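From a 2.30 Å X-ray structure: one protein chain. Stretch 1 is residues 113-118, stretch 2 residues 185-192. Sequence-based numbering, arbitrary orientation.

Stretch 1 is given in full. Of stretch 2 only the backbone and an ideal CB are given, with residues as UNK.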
# COMPACT_ATOMS: atom_id res chain seq x y z
N ILE K 113 19.14 23.26 -29.35
CA ILE K 113 19.87 23.07 -30.61
C ILE K 113 20.04 24.42 -31.29
O ILE K 113 19.07 25.03 -31.71
CB ILE K 113 19.09 22.16 -31.55
CG1 ILE K 113 18.94 20.78 -30.92
CG2 ILE K 113 19.81 22.06 -32.92
CD1 ILE K 113 17.89 19.94 -31.58
N ALA K 114 21.29 24.87 -31.38
CA ALA K 114 21.62 26.12 -32.03
C ALA K 114 22.25 25.83 -33.39
O ALA K 114 23.19 25.06 -33.48
CB ALA K 114 22.59 26.92 -31.18
N ASN K 115 21.73 26.43 -34.44
CA ASN K 115 22.44 26.46 -35.73
C ASN K 115 22.10 27.72 -36.52
O ASN K 115 21.13 28.41 -36.20
CB ASN K 115 22.20 25.17 -36.52
CG ASN K 115 20.77 25.05 -37.02
OD1 ASN K 115 20.32 25.81 -37.87
ND2 ASN K 115 20.07 24.04 -36.52
N PRO K 116 22.89 28.03 -37.57
CA PRO K 116 22.63 29.26 -38.29
C PRO K 116 21.16 29.49 -38.69
O PRO K 116 20.73 30.64 -38.78
CB PRO K 116 23.52 29.13 -39.53
CG PRO K 116 24.69 28.34 -39.04
CD PRO K 116 24.10 27.35 -38.06
N ARG K 117 20.39 28.43 -38.90
CA ARG K 117 19.01 28.61 -39.36
C ARG K 117 17.96 28.76 -38.25
O ARG K 117 16.78 28.87 -38.54
CB ARG K 117 18.66 27.53 -40.39
CG ARG K 117 19.44 27.76 -41.69
CD ARG K 117 19.74 26.52 -42.53
NE ARG K 117 20.38 25.40 -41.81
CZ ARG K 117 21.63 25.37 -41.37
NH1 ARG K 117 22.44 26.42 -41.51
NH2 ARG K 117 22.08 24.28 -40.76
N GLY K 118 18.38 28.79 -36.99
CA GLY K 118 17.46 29.12 -35.89
C GLY K 118 17.87 28.51 -34.57
O GLY K 118 18.84 27.76 -34.50
N UNK K 185 29.02 30.90 -30.15
CA UNK K 185 28.26 31.90 -30.87
C UNK K 185 28.44 31.70 -32.37
O UNK K 185 29.50 31.26 -32.83
CB UNK K 185 28.69 33.31 -30.45
N UNK K 186 27.39 32.01 -33.13
CA UNK K 186 27.43 31.90 -34.58
C UNK K 186 26.51 32.94 -35.22
O UNK K 186 25.67 33.55 -34.54
CB UNK K 186 27.03 30.49 -35.02
N UNK K 187 26.67 33.12 -36.52
CA UNK K 187 25.89 34.09 -37.27
C UNK K 187 24.54 33.48 -37.67
O UNK K 187 24.45 32.30 -38.03
CB UNK K 187 26.66 34.56 -38.51
N UNK K 188 23.48 34.28 -37.57
CA UNK K 188 22.18 33.93 -38.10
C UNK K 188 22.31 33.96 -39.61
O UNK K 188 22.81 34.93 -40.17
CB UNK K 188 21.08 34.87 -37.60
N UNK K 189 21.89 32.90 -40.28
CA UNK K 189 22.10 32.82 -41.72
C UNK K 189 21.17 33.81 -42.42
O UNK K 189 20.11 34.15 -41.89
CB UNK K 189 21.86 31.40 -42.23
N UNK K 190 21.57 34.29 -43.60
CA UNK K 190 20.79 35.33 -44.27
C UNK K 190 19.51 34.85 -44.94
O UNK K 190 18.82 35.66 -45.55
CB UNK K 190 21.67 36.01 -45.32
N UNK K 191 19.18 33.57 -44.83
CA UNK K 191 17.98 33.04 -45.47
C UNK K 191 16.81 32.93 -44.49
O UNK K 191 15.73 32.49 -44.88
CB UNK K 191 18.28 31.67 -46.08
N UNK K 192 17.03 33.34 -43.23
CA UNK K 192 15.97 33.37 -42.20
C UNK K 192 15.94 34.75 -41.50
O UNK K 192 16.52 35.73 -41.96
CB UNK K 192 16.19 32.26 -41.17

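At position 185 the backbone is extended and the ideal CB has nothing of stretch 1 within 5.5 Å, so any side chain content in a strand would do. The deposited residue is Val 185, beta-branched and at ease in extended backbone, which stays out of the contact.

At position 186 the CA-to-CB bond points toward stretch 1, yet the ideal CB is still 5.1 Å from Pro 116 CG, leaving room for a long side chain. What lies ahead is apolar: the methyl of Ala 114, the CA of Asn 115 and the ring of Pro 116. Leucine, isoleucine or methionine could suit. It is Met 186, with chi1 p, chi2 t and chi3 p. Its SD lies 3.5 Å from Asn 115 CA and 3.7 Å from Pro 116 CD, and its CE ends 3.7 Å from Ala 114 CB, so one flexible chain covers three successive residues.

At 187 the CB points sideways into open space, and a polar or charged residue is reasonable. Glu 187 leads its carboxylate away; its backbone does the work, O lying 3.6 Å from Pro 116 CA in a CA-H...O contact.

Position 188 comes closest in the backbone register, its CA 4.7 Å from Pro 116 CA. Its ideal CB is 4.4 Å from Pro 116 O but points away, so polar or apolar side chains would both serve, leucine, valine or lysine among them. In Leu 188, t at chi1, the end comes nearer to stretch 1 than the CB direction suggests.

Position 189 offers the clearest rule. Its backbone N donates to Pro 116 O at 3.0 Å, nearly straight at 173°, a bond open to any residue but proline. The ideal CB of 189, pointing toward stretch 1, is 3.7 Å from Pro 116 O and 4.4 Å from Arg 117 CG, which favours something small: alanine, serine, perhaps threonine or cysteine. Ser 189, chi1 p, adds a weak hydrogen bond from OG to Pro 116 O at 3.4 Å, while its OG packs 3.4 Å from Arg 117 CG.

Positions 190 and 191 are the middle of a type I turn. At 190, phi of -76° suits proline and the CB points away; Pro 190 takes the place. At 191 the CB points sideways with nothing near, and small polar residues serve well; Asp 191 is found.

At 192 the CB points toward stretch 1, 4.3 Å from Arg 117 O. A small apolar group would cover the turn, and a hydroxyl could also suit a position facing carbonyl oxygens, so valine, threonine and serine are all reasonable. Val 192 sets CG1 3.9 Å from Arg 117 O and CG2 4.2 Å from Pro 116 O.

Stretch 2, residues 185-192: VMELSPDV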
# COMPACT_ATOMS: atom_id res chain seq x y z
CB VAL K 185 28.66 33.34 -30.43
CG1 VAL K 185 30.05 33.70 -30.90
CG2 VAL K 185 27.64 34.37 -30.91
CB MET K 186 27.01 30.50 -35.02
CG MET K 186 25.52 30.23 -34.89
SD MET K 186 25.12 28.49 -34.64
CE MET K 186 25.55 28.36 -32.90
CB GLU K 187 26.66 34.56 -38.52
CG GLU K 187 28.09 35.03 -38.26
CD GLU K 187 28.19 36.12 -37.20
OE1 GLU K 187 28.29 37.32 -37.56
OE2 GLU K 187 28.17 35.79 -35.99
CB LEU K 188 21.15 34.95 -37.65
CG LEU K 188 19.70 34.78 -38.11
CD1 LEU K 188 19.07 33.59 -37.41
CD2 LEU K 188 18.90 36.05 -37.84
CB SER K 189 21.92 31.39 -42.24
OG SER K 189 20.57 30.98 -42.13
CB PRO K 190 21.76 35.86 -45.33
CG PRO K 190 22.69 34.73 -45.61
CD PRO K 190 22.81 33.97 -44.32
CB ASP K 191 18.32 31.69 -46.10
CG ASP K 191 19.51 31.77 -47.06
OD1 ASP K 191 19.57 32.72 -47.88
OD2 ASP K 191 20.41 30.91 -47.00
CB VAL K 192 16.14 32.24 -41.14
CG1 VAL K 192 16.34 30.88 -41.81
CG2 VAL K 192 17.30 32.52 -40.19
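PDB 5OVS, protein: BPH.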